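Malonyl CoA-acyl carrier protein transacylase (Clostridium perfringens, PDB 3PTW) probably transfers the malonyl group from coenzyme A to acyl carrier protein, the step that supplies malonyl units for fatty acid synthesis. Local coordinates at residues M44-L47 / C48-P52; P64-I67 / T68-A72; D143-I146 / E147-P151; A234-E237 / D238-I241; L305-L308 / R309-E312. One frame throughout, in Å; residues are numbered along the deposited sequence.

Interaction 1: M44-L47 / C48-P52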
loop_
_atom_site.group_PDB
_atom_site.type_symbol
_atom_site.label_atom_id
_atom_site.label_comp_id
_atom_site.label_asym_id
_atom_site.label_seq_id
_atom_site.Cartn_x
_atom_site.Cartn_y
_atom_site.Cartn_z
ATOM N N MET A 44 11.542 -15.749 -7.716
ATOM C CA MET A 44 10.573 -14.656 -7.746
ATOM C C MET A 44 9.970 -14.419 -9.122
ATOM O O MET A 44 8.832 -13.971 -9.231
ATOM C CB MET A 44 11.197 -13.370 -7.195
ATOM C CG MET A 44 11.500 -13.467 -5.713
ATOM S SD MET A 44 10.010 -13.876 -4.766
ATOM C CE MET A 44 9.089 -12.336 -4.969
ATOM N N GLU A 45 10.739 -14.715 -10.166
ATOM C CA GLU A 45 10.231 -14.681 -11.533
ATOM C C GLU A 45 9.053 -15.630 -11.675
ATOM O O GLU A 45 7.955 -15.213 -12.035
ATOM C CB GLU A 45 11.330 -15.060 -12.525
ATOM C CG GLU A 45 12.384 -13.986 -12.690
ATOM C CD GLU A 45 13.606 -14.492 -13.420
ATOM O OE1 GLU A 45 14.727 -14.107 -13.028
ATOM O OE2 GLU A 45 13.450 -15.277 -14.384
ATOM N N GLU A 46 9.285 -16.898 -11.345
ATOM C CA GLU A 46 8.241 -17.912 -11.375
ATOM C C GLU A 46 7.044 -17.536 -10.497
ATOM O O GLU A 46 5.901 -17.694 -10.921
ATOM C CB GLU A 46 8.822 -19.269 -10.967
ATOM C CG GLU A 46 7.920 -20.464 -11.226
ATOM C CD GLU A 46 7.666 -20.752 -12.710
ATOM O OE1 GLU A 46 8.281 -20.094 -13.592
ATOM O OE2 GLU A 46 6.833 -21.649 -12.983
ATOM N N LEU A 47 7.299 -17.029 -9.292
ATOM C CA LEU A 47 6.209 -16.667 -8.381
ATOM C C LEU A 47 5.289 -15.630 -9.019
ATOM O O LEU A 47 4.067 -15.767 -8.974
ATOM C CB LEU A 47 6.740 -16.144 -7.028
ATOM C CG LEU A 47 5.739 -15.561 -6.009
ATOM C CD1 LEU A 47 4.613 -16.555 -5.621
ATOM C CD2 LEU A 47 6.434 -15.043 -4.751
ATOM N N CYS A 48 5.889 -14.601 -9.616
ATOM C CA CYS A 48 5.138 -13.479 -10.164
ATOM C C CYS A 48 4.545 -13.756 -11.535
ATOM O O CYS A 48 3.435 -13.306 -11.830
ATOM C CB CYS A 48 6.019 -12.236 -10.243
ATOM S SG CYS A 48 6.310 -11.521 -8.629
ATOM N N PHE A 49 5.290 -14.484 -12.367
ATOM C CA PHE A 49 4.921 -14.642 -13.768
ATOM C C PHE A 49 4.030 -15.852 -13.961
ATOM O O PHE A 49 3.146 -15.829 -14.810
ATOM C CB PHE A 49 6.158 -14.707 -14.692
ATOM C CG PHE A 49 7.159 -13.584 -14.474
ATOM C CD1 PHE A 49 6.763 -12.357 -13.923
ATOM C CD2 PHE A 49 8.497 -13.753 -14.833
ATOM C CE1 PHE A 49 7.682 -11.332 -13.720
ATOM C CE2 PHE A 49 9.423 -12.731 -14.643
ATOM C CZ PHE A 49 9.022 -11.518 -14.078
ATOM N N ASN A 50 4.246 -16.897 -13.160
ATOM C CA ASN A 50 3.473 -18.133 -13.293
ATOM C C ASN A 50 2.644 -18.527 -12.087
ATOM O O ASN A 50 1.529 -19.011 -12.251
ATOM C CB ASN A 50 4.387 -19.286 -13.686
ATOM C CG ASN A 50 4.848 -19.179 -15.112
ATOM O OD1 ASN A 50 4.030 -19.136 -16.025
ATOM N ND2 ASN A 50 6.160 -19.118 -15.315
ATOM N N ASP A 51 3.199 -18.326 -10.891
ATOM C CA ASP A 51 2.594 -18.782 -9.622
ATOM C C ASP A 51 2.120 -20.256 -9.599
ATOM O O ASP A 51 0.958 -20.525 -9.247
ATOM C CB ASP A 51 1.460 -17.841 -9.199
ATOM C CG ASP A 51 0.962 -18.117 -7.794
ATOM O OD1 ASP A 51 -0.197 -17.738 -7.492
ATOM O OD2 ASP A 51 1.723 -18.721 -7.001
ATOM N N PRO A 52 3.022 -21.210 -9.928
ATOM C CA PRO A 52 2.653 -22.629 -10.072
ATOM C C PRO A 52 2.344 -23.372 -8.763
ATOM O O PRO A 52 1.884 -24.516 -8.807
ATOM C CB PRO A 52 3.895 -23.247 -10.726
ATOM C CG PRO A 52 5.018 -22.400 -10.249
ATOM C CD PRO A 52 4.464 -21.001 -10.168
#
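Glu-46 reaches forward over the end of its own helix to meet Asn-50 and Pro-52. Its CB leaves the backbone turned away from residues 48-52, but CG lies anti to the backbone N (chi1 -168°) and a bend at chi2 swings the chain back. CG then packs on the proline ring, 3.6 Å from CG of Pro-52. CD sits near the Asn-50 amide, and from it the two carboxylate oxygens part company. OE1 accepts a hydrogen bond of 2.9 Å from ND2 of Asn-50, met from above the carboxylate plane, with the two flat groups 45° apart. OE2 instead rests 3.4 Å from CG of Pro-52. This is the C-terminal end of helix 44-49. The carbonyl O of Glu-46 takes two backbone hydrogen bonds, from N of Asn-50 at 2.9 Å and from N of Asp-51 at 2.8 Å, and Asp-51 then leaves helical geometry with positive phi. The Asp-51 carboxylate accepts from the following loop, OD2 from N of Leu-55 and OD1 from N of Leu-56. One turn back, the Phe-49 ring lies over the backbone of Glu-45 in a CH-pi contact, CA of Glu-45 being 4.1 Å from the ring centroid. CB of Glu-45 lies 3.7 Å from CE2 of Phe-49, while the Glu-45 carboxylate forms a salt bridge with Lys-34 of helix 27-40.

Interaction 2: P64-I67 / T68-A72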
loop_
_atom_site.group_PDB
_atom_site.type_symbol
_atom_site.label_atom_id
_atom_site.label_comp_id
_atom_site.label_asym_id
_atom_site.label_seq_id
_atom_site.Cartn_x
_atom_site.Cartn_y
_atom_site.Cartn_z
ATOM N N PRO A 64 6.308 -9.672 -0.642
ATOM C CA PRO A 64 7.559 -9.525 -1.409
ATOM C C PRO A 64 7.367 -9.645 -2.914
ATOM O O PRO A 64 8.228 -9.200 -3.684
ATOM C CB PRO A 64 8.424 -10.680 -0.911
ATOM C CG PRO A 64 7.426 -11.717 -0.400
ATOM C CD PRO A 64 6.332 -10.874 0.214
ATOM N N ALA A 65 6.275 -10.266 -3.338
ATOM C CA ALA A 65 5.959 -10.316 -4.762
ATOM C C ALA A 65 5.664 -8.911 -5.296
ATOM O O ALA A 65 6.265 -8.484 -6.277
ATOM C CB ALA A 65 4.811 -11.259 -5.024
ATOM N N ILE A 66 4.768 -8.195 -4.633
ATOM C CA ILE A 66 4.408 -6.819 -5.022
ATOM C C ILE A 66 5.579 -5.845 -4.883
ATOM O O ILE A 66 5.838 -5.036 -5.782
ATOM C CB ILE A 66 3.165 -6.328 -4.237
ATOM C CG1 ILE A 66 1.939 -7.112 -4.705
ATOM C CG2 ILE A 66 2.964 -4.804 -4.377
ATOM C CD1 ILE A 66 0.681 -6.796 -3.976
ATOM N N ILE A 67 6.307 -5.952 -3.776
ATOM C CA ILE A 67 7.442 -5.080 -3.508
ATOM C C ILE A 67 8.491 -5.155 -4.625
ATOM O O ILE A 67 9.022 -4.121 -5.044
ATOM C CB ILE A 67 8.067 -5.382 -2.122
ATOM C CG1 ILE A 67 7.114 -4.941 -0.998
ATOM C CG2 ILE A 67 9.445 -4.727 -1.980
ATOM C CD1 ILE A 67 6.722 -3.469 -1.014
ATOM N N THR A 68 8.759 -6.378 -5.093
ATOM C CA THR A 68 9.683 -6.635 -6.197
ATOM C C THR A 68 9.168 -6.042 -7.497
ATOM O O THR A 68 9.923 -5.441 -8.256
ATOM C CB THR A 68 9.898 -8.175 -6.433
ATOM O OG1 THR A 68 10.374 -8.792 -5.230
ATOM C CG2 THR A 68 10.904 -8.414 -7.559
ATOM N N THR A 69 7.887 -6.258 -7.755
ATOM C CA THR A 69 7.227 -5.759 -8.952
ATOM C C THR A 69 7.249 -4.222 -8.998
ATOM O O THR A 69 7.640 -3.631 -10.019
ATOM C CB THR A 69 5.812 -6.362 -9.056
ATOM O OG1 THR A 69 5.939 -7.760 -9.374
ATOM C CG2 THR A 69 4.967 -5.666 -10.129
ATOM N N ASN A 70 6.861 -3.596 -7.886
ATOM C CA ASN A 70 6.939 -2.135 -7.713
ATOM C C ASN A 70 8.342 -1.570 -7.994
ATOM O O ASN A 70 8.483 -0.529 -8.637
ATOM C CB ASN A 70 6.464 -1.719 -6.306
ATOM C CG ASN A 70 4.957 -1.936 -6.086
ATOM O OD1 ASN A 70 4.250 -2.382 -6.980
ATOM N ND2 ASN A 70 4.466 -1.614 -4.884
ATOM N N MET A 71 9.371 -2.281 -7.534
ATOM C CA MET A 71 10.753 -1.835 -7.693
ATOM C C MET A 71 11.236 -1.978 -9.146
ATOM O O MET A 71 11.851 -1.059 -9.698
ATOM C CB MET A 71 11.657 -2.619 -6.733
ATOM C CG MET A 71 13.096 -2.121 -6.626
ATOM S SD MET A 71 13.308 -0.420 -6.031
ATOM C CE MET A 71 15.092 -0.377 -5.867
ATOM N N ALA A 72 10.943 -3.125 -9.754
ATOM C CA ALA A 72 11.270 -3.383 -11.156
ATOM C C ALA A 72 10.705 -2.304 -12.086
ATOM O O ALA A 72 11.381 -1.875 -13.000
ATOM C CB ALA A 72 10.759 -4.764 -11.568
#
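The middle of the long helix 59-79 carries this buried contact, in which two successive threonines fold their hydroxyls back onto carbonyls one turn earlier. Pro-64 marks a kink in the helix, its N having no bond to the preceding turn, and its O is gripped twice by Thr-68. OG1 of Thr-68 donates to O of Pro-64 at 2.7 Å, running nearly along the C=O axis, whereas N of Thr-68 reaches the same oxygen at 3.2 Å from above the carbonyl plane. The hydroxyl can do this because OG1 stands beside the backbone N and anti to the carbonyl carbon (chi1 -57°). Thr-69 repeats the pattern on Ala-65: its N and OG1 approach O of Ala-65 from opposite faces of the carbonyl plane, at 3.1 Å and 3.2 Å. The buried hydroxyls are thus satisfied within the helix, and OG1 of Thr-68 also bonds to Ser-36 of helix 27-40. On another side, Ile-67 packs against helices 93-100 and 106-122. Asn-70 directs its ND2 to O of Ala-9 and to the hydroxyl of Ser-96, near but not touching the GxSxG pattern of Gly-89, Ser-91 and Gly-93, probably the nucleophile elbow of the acyltransferase family. The Asn-70 amide runs alongside Ile-66, both side chains pointing the same way, with ND2 of Asn-70 3.6 Å from CG2 of Ile-66.

Interaction 3: D143-I146 / E147-P151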
loop_
_atom_site.group_PDB
_atom_site.type_symbol
_atom_site.label_atom_id
_atom_site.label_comp_id
_atom_site.label_asym_id
_atom_site.label_seq_id
_atom_site.Cartn_x
_atom_site.Cartn_y
_atom_site.Cartn_z
ATOM N N ASP A 143 -17.527 6.527 13.390
ATOM C CA ASP A 143 -17.251 6.553 14.824
ATOM C C ASP A 143 -18.477 6.185 15.639
ATOM O O ASP A 143 -18.367 5.505 16.654
ATOM C CB ASP A 143 -16.716 7.910 15.267
ATOM C CG ASP A 143 -15.314 8.159 14.775
ATOM O OD1 ASP A 143 -14.607 7.163 14.493
ATOM O OD2 ASP A 143 -14.931 9.344 14.657
ATOM N N GLU A 144 -19.647 6.627 15.185
ATOM C CA GLU A 144 -20.886 6.307 15.865
ATOM C C GLU A 144 -21.181 4.805 15.763
ATOM O O GLU A 144 -21.568 4.184 16.752
ATOM C CB GLU A 144 -22.041 7.159 15.317
ATOM C CG GLU A 144 -22.870 7.817 16.405
ATOM C CD GLU A 144 -23.750 6.834 17.143
ATOM O OE1 GLU A 144 -24.447 6.055 16.462
ATOM O OE2 GLU A 144 -23.761 6.847 18.393
ATOM N N ILE A 145 -20.982 4.232 14.576
ATOM C CA ILE A 145 -21.088 2.782 14.364
ATOM C C ILE A 145 -20.141 1.975 15.265
ATOM O O ILE A 145 -20.575 1.033 15.946
ATOM C CB ILE A 145 -20.811 2.396 12.879
ATOM C CG1 ILE A 145 -21.786 3.113 11.929
ATOM C CG2 ILE A 145 -20.811 0.870 12.698
ATOM C CD1 ILE A 145 -23.263 2.849 12.152
ATOM N N ILE A 146 -18.859 2.351 15.252
ATOM C CA ILE A 146 -17.848 1.738 16.117
ATOM C C ILE A 146 -18.322 1.763 17.586
ATOM O O ILE A 146 -18.267 0.753 18.275
ATOM C CB ILE A 146 -16.450 2.408 15.932
ATOM C CG1 ILE A 146 -15.806 1.932 14.626
ATOM C CG2 ILE A 146 -15.521 2.112 17.121
ATOM C CD1 ILE A 146 -14.763 2.867 14.061
ATOM N N GLU A 147 -18.841 2.905 18.020
ATOM C CA GLU A 147 -19.394 3.084 19.360
ATOM C C GLU A 147 -20.477 2.059 19.682
ATOM O O GLU A 147 -20.431 1.405 20.722
ATOM C CB GLU A 147 -19.938 4.516 19.490
ATOM C CG GLU A 147 -20.996 4.742 20.566
ATOM C CD GLU A 147 -20.415 5.245 21.875
ATOM O OE1 GLU A 147 -21.187 5.875 22.645
ATOM O OE2 GLU A 147 -19.203 5.027 22.140
ATOM N N LYS A 148 -21.441 1.913 18.780
ATOM C CA LYS A 148 -22.562 1.014 19.003
ATOM C C LYS A 148 -22.155 -0.446 18.947
ATOM O O LYS A 148 -22.799 -1.288 19.582
ATOM C CB LYS A 148 -23.655 1.255 17.966
ATOM C CG LYS A 148 -24.451 2.516 18.164
ATOM C CD LYS A 148 -25.287 2.767 16.925
ATOM C CE LYS A 148 -26.500 3.617 17.231
ATOM N NZ LYS A 148 -27.339 3.706 16.015
ATOM N N SER A 149 -21.096 -0.740 18.191
ATOM C CA SER A 149 -20.709 -2.123 17.903
ATOM C C SER A 149 -19.694 -2.679 18.897
ATOM O O SER A 149 -19.540 -3.891 18.998
ATOM C CB SER A 149 -20.151 -2.258 16.472
ATOM O OG SER A 149 -21.050 -1.756 15.498
ATOM N N SER A 150 -19.017 -1.796 19.635
ATOM C CA SER A 150 -17.916 -2.209 20.515
ATOM C C SER A 150 -18.296 -3.093 21.717
ATOM O O SER A 150 -17.465 -3.863 22.178
ATOM C CB SER A 150 -17.090 -1.001 20.956
ATOM O OG SER A 150 -16.233 -0.593 19.901
ATOM N N PRO A 151 -19.545 -2.999 22.218
ATOM C CA PRO A 151 -19.938 -3.972 23.249
ATOM C C PRO A 151 -20.009 -5.423 22.740
ATOM O O PRO A 151 -20.085 -6.344 23.542
ATOM C CB PRO A 151 -21.334 -3.496 23.682
ATOM C CG PRO A 151 -21.395 -2.051 23.284
ATOM C CD PRO A 151 -20.569 -1.955 22.028
#
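Ser-149 and Ser-150 both hold OG beside the backbone N (chi1 -54° and -77°), and this turns each hydroxyl back toward the carbonyl four residues earlier. OG of Ser-149 donates to O of Ile-145 at 2.9 Å from above the carbonyl plane, while N of Ser-149 meets that oxygen nearly end-on, also at 2.9 Å. OG of Ser-150 likewise bonds to O of Ile-146 at 2.9 Å. The backbone bonds to this second carbonyl, from N of Ser-149 and N of Ser-150, are weak, as helix 139-149 gives way to a 3-10 segment. Around them, Ile-145 and Ser-149 pack on Ala-178 and Phe-181 of helix 172-184, and Ile-146 touches Val-155 of strand 155-162. On the exposed flank the Glu-144 chain bends at chi2, bringing OE1 across the extended Lys-148 chain, 3.3 Å from its CE. The salt bridge between OE1 of Glu-144 and NZ of Lys-148 is long at 3.8 Å, so the carboxylate meets the aliphatic end of the lysine more closely than its ammonium. The electrostatic attraction of this pair is therefore probably modest, whereas the serine hydroxyls each add a bond to a carbonyl, Ser-150 at O of Ile-146, where the main-chain bonds are weak.

Interaction 4: A234-E237 / D238-I241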
loop_
_atom_site.group_PDB
_atom_site.type_symbol
_atom_site.label_atom_id
_atom_site.label_comp_id
_atom_site.label_asym_id
_atom_site.label_seq_id
_atom_site.Cartn_x
_atom_site.Cartn_y
_atom_site.Cartn_z
ATOM N N ALA A 234 3.625 13.521 6.536
ATOM C CA ALA A 234 4.999 13.129 6.222
ATOM C C ALA A 234 5.755 12.589 7.440
ATOM O O ALA A 234 5.559 13.069 8.563
ATOM C CB ALA A 234 5.762 14.312 5.579
ATOM N N TYR A 235 6.598 11.574 7.205
ATOM C CA TYR A 235 7.678 11.228 8.124
ATOM C C TYR A 235 8.543 12.469 8.323
ATOM O O TYR A 235 8.912 13.134 7.344
ATOM C CB TYR A 235 8.581 10.153 7.523
ATOM C CG TYR A 235 8.103 8.724 7.642
ATOM C CD1 TYR A 235 8.571 7.898 8.666
ATOM C CD2 TYR A 235 7.224 8.180 6.706
ATOM C CE1 TYR A 235 8.158 6.560 8.767
ATOM C CE2 TYR A 235 6.801 6.844 6.798
ATOM C CZ TYR A 235 7.273 6.040 7.834
ATOM O OH TYR A 235 6.863 4.721 7.948
ATOM N N LEU A 236 8.843 12.783 9.583
ATOM C CA LEU A 236 9.784 13.840 9.920
ATOM C C LEU A 236 11.065 13.150 10.376
ATOM O O LEU A 236 11.037 11.975 10.757
ATOM C CB LEU A 236 9.206 14.764 11.006
ATOM C CG LEU A 236 7.842 15.414 10.697
ATOM C CD1 LEU A 236 7.356 16.332 11.828
ATOM C CD2 LEU A 236 7.860 16.178 9.366
ATOM N N GLU A 237 12.193 13.847 10.322
ATOM C CA GLU A 237 13.445 13.180 10.660
ATOM C C GLU A 237 13.570 12.828 12.155
ATOM O O GLU A 237 14.313 11.916 12.500
ATOM C CB GLU A 237 14.687 13.899 10.096
ATOM C CG GLU A 237 14.516 15.384 9.770
ATOM C CD GLU A 237 14.804 16.294 10.947
ATOM O OE1 GLU A 237 15.213 15.786 12.017
ATOM O OE2 GLU A 237 14.636 17.527 10.800
ATOM N N ASP A 238 12.823 13.512 13.022
ATOM C CA ASP A 238 12.814 13.156 14.445
ATOM C C ASP A 238 11.765 12.082 14.786
ATOM O O ASP A 238 11.613 11.708 15.950
ATOM C CB ASP A 238 12.661 14.399 15.351
ATOM C CG ASP A 238 13.509 14.312 16.631
ATOM O OD1 ASP A 238 13.404 15.219 17.491
ATOM O OD2 ASP A 238 14.298 13.348 16.785
ATOM N N ASP A 239 11.047 11.587 13.777
ATOM C CA ASP A 239 10.114 10.476 13.980
ATOM C C ASP A 239 10.885 9.179 14.141
ATOM O O ASP A 239 11.985 9.033 13.615
ATOM C CB ASP A 239 9.146 10.317 12.800
ATOM C CG ASP A 239 8.059 11.384 12.769
ATOM O OD1 ASP A 239 7.729 11.933 13.838
ATOM O OD2 ASP A 239 7.528 11.661 11.666
ATOM N N ASN A 240 10.291 8.234 14.861
ATOM C CA ASN A 240 10.827 6.886 14.936
ATOM C C ASN A 240 10.251 5.994 13.832
ATOM O O ASN A 240 9.090 5.585 13.894
ATOM C CB ASN A 240 10.550 6.284 16.311
ATOM C CG ASN A 240 11.333 5.007 16.556
ATOM O OD1 ASN A 240 11.229 4.027 15.806
ATOM N ND2 ASN A 240 12.118 5.009 17.619
ATOM N N ILE A 241 11.068 5.689 12.830
ATOM C CA ILE A 241 10.606 4.911 11.682
ATOM C C ILE A 241 10.056 3.526 12.073
ATOM O O ILE A 241 8.941 3.170 11.690
ATOM C CB ILE A 241 11.692 4.801 10.583
ATOM C CG1 ILE A 241 11.921 6.169 9.942
ATOM C CG2 ILE A 241 11.294 3.776 9.506
ATOM C CD1 ILE A 241 13.132 6.217 9.046
#
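Asp-239 grips the backbone of Leu-236, binding the two halves of this loop together. OD2 of Asp-239 accepts from N of Leu-236 over 2.7 Å, with a nearly straight N-H...O angle of 170°; the NH comes from above the carboxylate plane. In return, N of Asp-239 donates to O of Leu-236 at 3.0 Å, closing the type I beta turn that runs from Leu-236 to Asp-239. With CG beside its backbone N (chi1 -75°), the aspartate can reach back across the turn that its own NH closes. CB of Leu-236 lies against the same carboxylate, 3.6 Å from OD2 of Asp-239. Next to this polar clasp, Tyr-235 and Ile-241 cross at about a right angle, and CG1 of Ile-241 approaches the ring obliquely, 4.0 Å from CE1 of Tyr-235. A second shell of polar partners surrounds these groups. Lys-231 forms a salt bridge with OD2 of Asp-239 and also bonds to O of Ala-234, which would tend to keep the aspartate ionised. The Tyr-235 hydroxyl is anchored by the Glu-94 carboxylate. Asn-240 is the N-cap of helix 241-248, its OD1 accepting from N of Glu-243. The turn therefore links strand 233-234, at the margin of the mixed sheet beside strand 225-228, to helix 241-248, whose Leu-244 and Leu-245 pack on Tyr-235.

Interaction 5: L305-L308 / R309-E312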
loop_
_atom_site.group_PDB
_atom_site.type_symbol
_atom_site.label_atom_id
_atom_site.label_comp_id
_atom_site.label_asym_id
_atom_site.label_seq_id
_atom_site.Cartn_x
_atom_site.Cartn_y
_atom_site.Cartn_z
ATOM N N LEU A 305 4.188 7.988 -20.153
ATOM C CA LEU A 305 5.278 8.734 -20.787
ATOM C C LEU A 305 4.750 9.758 -21.787
ATOM O O LEU A 305 5.280 10.874 -21.886
ATOM C CB LEU A 305 6.279 7.796 -21.484
ATOM C CG LEU A 305 7.108 6.804 -20.658
ATOM C CD1 LEU A 305 8.030 6.004 -21.573
ATOM C CD2 LEU A 305 7.906 7.480 -19.535
ATOM N N SER A 306 3.707 9.375 -22.526
ATOM C CA SER A 306 3.077 10.275 -23.495
ATOM C C SER A 306 2.504 11.527 -22.816
ATOM O O SER A 306 2.706 12.655 -23.297
ATOM C CB SER A 306 1.995 9.544 -24.289
ATOM O OG SER A 306 1.765 10.190 -25.519
ATOM N N LYS A 307 1.807 11.327 -21.695
ATOM C CA LYS A 307 1.302 12.449 -20.902
ATOM C C LYS A 307 2.442 13.314 -20.339
ATOM O O LYS A 307 2.380 14.544 -20.392
ATOM C CB LYS A 307 0.380 11.960 -19.773
ATOM C CG LYS A 307 -0.214 13.079 -18.909
ATOM C CD LYS A 307 -0.972 14.114 -19.743
ATOM C CE LYS A 307 -1.789 15.028 -18.859
ATOM N NZ LYS A 307 -2.474 16.090 -19.639
ATOM N N LEU A 308 3.482 12.678 -19.812
ATOM C CA LEU A 308 4.608 13.437 -19.256
ATOM C C LEU A 308 5.339 14.282 -20.306
ATOM O O LEU A 308 5.811 15.382 -19.997
ATOM C CB LEU A 308 5.594 12.528 -18.504
ATOM C CG LEU A 308 5.058 11.889 -17.222
ATOM C CD1 LEU A 308 6.070 10.896 -16.641
ATOM C CD2 LEU A 308 4.664 12.932 -16.189
ATOM N N ARG A 309 5.418 13.773 -21.534
ATOM C CA ARG A 309 6.065 14.506 -22.634
ATOM C C ARG A 309 5.272 15.718 -23.142
ATOM O O ARG A 309 5.862 16.682 -23.637
ATOM C CB ARG A 309 6.466 13.569 -23.781
ATOM C CG ARG A 309 7.680 12.681 -23.443
ATOM C CD ARG A 309 8.224 11.945 -24.663
ATOM N NE ARG A 309 7.195 11.138 -25.317
ATOM C CZ ARG A 309 7.018 9.832 -25.132
ATOM N NH1 ARG A 309 7.815 9.144 -24.317
ATOM N NH2 ARG A 309 6.039 9.209 -25.779
ATOM N N GLU A 310 3.948 15.674 -23.018
ATOM C CA GLU A 310 3.115 16.856 -23.256
ATOM C C GLU A 310 3.544 17.969 -22.295
ATOM O O GLU A 310 3.932 19.057 -22.723
ATOM C CB GLU A 310 1.631 16.543 -23.031
ATOM C CG GLU A 310 0.921 15.801 -24.158
ATOM C CD GLU A 310 -0.552 15.533 -23.844
ATOM O OE1 GLU A 310 -1.000 14.376 -24.010
ATOM O OE2 GLU A 310 -1.263 16.474 -23.424
ATOM N N MET A 311 3.497 17.651 -20.999
ATOM C CA MET A 311 3.764 18.587 -19.900
ATOM C C MET A 311 5.182 19.154 -19.909
ATOM O O MET A 311 5.389 20.300 -19.512
ATOM C CB MET A 311 3.475 17.925 -18.537
ATOM C CG MET A 311 2.155 17.146 -18.475
ATOM S SD MET A 311 1.792 16.337 -16.898
ATOM C CE MET A 311 0.705 17.551 -16.130
ATOM N N GLU A 312 6.152 18.358 -20.353
ATOM C CA GLU A 312 7.540 18.826 -20.437
ATOM C C GLU A 312 7.779 19.718 -21.671
ATOM O O GLU A 312 8.623 20.614 -21.632
ATOM C CB GLU A 312 8.547 17.664 -20.361
ATOM C CG GLU A 312 8.739 16.872 -21.655
ATOM C CD GLU A 312 10.061 16.114 -21.707
ATOM O OE1 GLU A 312 10.410 15.442 -20.714
ATOM O OE2 GLU A 312 10.748 16.189 -22.751
#
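Backbone hydrogen bonding ties Leu-305 to Arg-309, with N of Arg-309 donating to O of Leu-305 at 2.9 Å, and holds the next turn less evenly. N of Glu-312 bonds to O of Leu-308 at 3.0 Å, but the bond from N of Glu-310 to O of Ser-306 stretches to 3.3 Å. The bonds that O of Lys-307 receives from N of Glu-310 and N of Met-311 are both weak in this part of helix 298-315. Among the charged groups, Lys-307 and Glu-310 form a long salt bridge, NZ of Lys-307 standing 4.0 Å from OE2 of Glu-310. Lys-307 CG is anti to the backbone N (chi1 -179°), and the bend at chi2 then turns a chain that set out away from residues 309-312 toward the glutamate. Packing of a flat charged group on the backbone makes up another set of contacts. The Arg-309 chain bends at chi3 and folds back along the helix, laying one face of its guanidinium over the main chain of the preceding turn. O of Leu-305 sits 3.7 Å above the centre of that plane, without the in-plane approach a hydrogen bond would need. NH1 of Arg-309 meets CB of Leu-305 at 3.5 Å. Van der Waals contact follows on the Lys-307 side, where the CG methylene of Met-311 lies 3.2 Å from the carbonyl O of Lys-307. Leu-305 and Leu-308 turn to Val-82 in a loop, and Lys-307 and Met-311 lie against strand 291-295, the outermost parallel strand of the mixed sheet.

The five contacts follow one another along the chain without overlapping, and each is local to a helix or turn of the acyl transferase domain. Interactions 1 and 2 alone touch: their centres are 12 Å apart, and CE of Met-44 packs 3.7 Å from CA of Ala-65, joining helix 44-49 to helix 59-79. Interaction 2 is the most central. Interactions 4 and 5 belong to opposite margins of the mixed sheet, beside strands 233-234 and 291-295, with centres about 33 Å apart. Interaction 3 accompanies the separate antiparallel sheet, about 48 Å from interaction 5 between centres. Together they lie on helices and a turn around the two sheets, consistent with the two-part acyltransferase fold.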